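PDB 5J7O: major capsid protein from Faustovirus, which forms the trimeric double jelly-roll building block, or capsomer, of the protein shell that encloses the double-stranded DNA genome. Local coordinates for the interface of chains A and B. Sequence-based numbering; all coordinates share one arbitrary frame. Chains: chain A/B, major capsid protein.

The interface of chains A and B. Residues chain A 244-249, 252; chain B 160-161, 339.
A:Pro246 and B:Gln160 meet at the small apolar centre of this contact between two copies of the capsid protein, a worked example of how glutamines can serve as both packing and bonding groups. The proline ring and the glutamine chain run alongside each other in the same direction, and ring atom CG of A:Pro246 rests 3.8 Å from the amide carbon CD of B:Gln160. CG of B:Gln160 is anti to the backbone N (chi1 -176°) and its chain stays extended beyond that, which carries the amide along the proline. The amide's OE1 also approaches the methyl CG2 of A:Thr244, which also faces the amide ND2 of B:Asn339, more loosely, tip to tip.

B:Gln161 gives the largest single share of the buried surface, 106 of 309 Å². Its extended chain crosses A:Thr245 obliquely, CB lying 3.4 Å from the backbone O of that threonine, and its amide ends beside A:Ser249. There NE2 donates a hydrogen bond of 3.0 Å to the carbonyl O of A:Trp247, 158° at the hydrogen; it arrives nearly along the C=O axis, with the acceptor in the plane of the amide. Behind this acceptor, A:Trp247 N donates to the hydroxyl OG1 of A:Thr245 at 3.0 Å, a second-shell bond that probably helps hold the turn presenting the carbonyl. Within chain B, B:Gln160 N donates to the side-chain OD1 of B:Asn339 at 2.7 Å, tying the glutamine loop to its neighbour.

Water completes the polar rim. One molecule links the carbonyl O of A:Thr244 to OE1 of B:Gln160; a second connects the hydroxyl of A:Thr244 with B:Gln161 N and B:Asn339 ND2; a third joins that hydroxyl to OE1 of B:Gln161.

Within the fold, the A side is the loop between the short strand at 240 and the 3-10 helix 249-251, with that helix's start and A:Val252 just past its end, and it meets the B loop joining strands 149-158 and 164-165, together with B:Asn339 between strands 333-336 and 341-351, at a subunit boundary of the trimer.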
# COMPACT_ATOMS: atom_id res chain seq x y z
N THR A 244 2.83 -30.92 6.35
CA THR A 244 1.49 -31.50 6.35
C THR A 244 0.63 -30.74 5.35
O THR A 244 1.08 -29.78 4.72
CB THR A 244 0.88 -31.49 7.76
OG1 THR A 244 -0.38 -32.19 7.73
CG2 THR A 244 0.65 -30.08 8.24
N THR A 245 -0.62 -31.18 5.21
CA THR A 245 -1.47 -30.74 4.11
C THR A 245 -2.92 -30.80 4.55
O THR A 245 -3.27 -31.58 5.45
CB THR A 245 -1.25 -31.61 2.87
OG1 THR A 245 -2.20 -31.25 1.85
CG2 THR A 245 -1.42 -33.08 3.21
N PRO A 246 -3.80 -29.99 3.94
CA PRO A 246 -5.24 -30.16 4.16
C PRO A 246 -5.85 -31.28 3.33
O PRO A 246 -6.99 -31.69 3.61
CB PRO A 246 -5.83 -28.80 3.75
CG PRO A 246 -4.65 -27.88 3.59
CD PRO A 246 -3.50 -28.74 3.22
N TRP A 247 -5.14 -31.78 2.32
CA TRP A 247 -5.70 -32.78 1.42
C TRP A 247 -5.66 -34.16 2.05
O TRP A 247 -4.73 -34.51 2.77
CB TRP A 247 -4.93 -32.79 0.10
CG TRP A 247 -5.10 -31.54 -0.69
CD1 TRP A 247 -4.30 -30.44 -0.67
CD2 TRP A 247 -6.15 -31.26 -1.62
NE1 TRP A 247 -4.78 -29.49 -1.53
CE2 TRP A 247 -5.92 -29.97 -2.13
CE3 TRP A 247 -7.26 -31.98 -2.08
CZ2 TRP A 247 -6.76 -29.38 -3.07
CZ3 TRP A 247 -8.09 -31.39 -3.01
CH2 TRP A 247 -7.84 -30.10 -3.50
N GLY A 248 -6.70 -34.95 1.77
CA GLY A 248 -6.73 -36.31 2.26
C GLY A 248 -5.59 -37.14 1.70
O GLY A 248 -5.08 -36.88 0.61
N SER A 249 -5.19 -38.15 2.47
CA SER A 249 -4.11 -39.05 2.06
C SER A 249 -4.25 -39.60 0.64
O SER A 249 -3.22 -39.65 -0.06
CB SER A 249 -4.00 -40.20 3.07
OG SER A 249 -3.77 -39.73 4.38
N VAL A 252 -2.42 -37.32 -1.99
CA VAL A 252 -1.20 -36.62 -1.61
C VAL A 252 0.01 -37.45 -2.00
O VAL A 252 0.10 -38.64 -1.65
CB VAL A 252 -1.19 -36.29 -0.11
CG1 VAL A 252 0.18 -35.78 0.31
CG2 VAL A 252 -2.26 -35.27 0.21
N GLN B 160 -4.56 -30.69 10.73
CA GLN B 160 -4.96 -30.00 9.51
C GLN B 160 -5.51 -30.97 8.48
O GLN B 160 -6.49 -30.67 7.79
CB GLN B 160 -3.79 -29.21 8.92
CG GLN B 160 -4.19 -28.39 7.70
CD GLN B 160 -3.02 -27.71 7.02
OE1 GLN B 160 -1.96 -28.30 6.85
NE2 GLN B 160 -3.22 -26.46 6.63
N GLN B 161 -4.90 -32.15 8.36
CA GLN B 161 -5.36 -33.13 7.39
C GLN B 161 -6.71 -33.73 7.77
O GLN B 161 -7.37 -34.34 6.93
CB GLN B 161 -4.32 -34.24 7.22
CG GLN B 161 -4.41 -34.97 5.89
CD GLN B 161 -3.27 -35.94 5.68
OE1 GLN B 161 -2.71 -36.49 6.63
NE2 GLN B 161 -2.90 -36.15 4.42
N ASN B 339 -0.89 -27.60 15.30
CA ASN B 339 -1.64 -28.47 14.39
C ASN B 339 -2.66 -29.31 15.17
O ASN B 339 -2.65 -30.54 15.15
CB ASN B 339 -0.68 -29.35 13.59
CG ASN B 339 -1.37 -30.05 12.43
OD1 ASN B 339 -2.38 -29.57 11.91
ND2 ASN B 339 -0.82 -31.18 12.01
O HOH W 1 -2.11 -32.75 9.48
O HOH W 2 -0.35 -27.28 4.92
O HOH W 3 -0.07 -34.93 7.37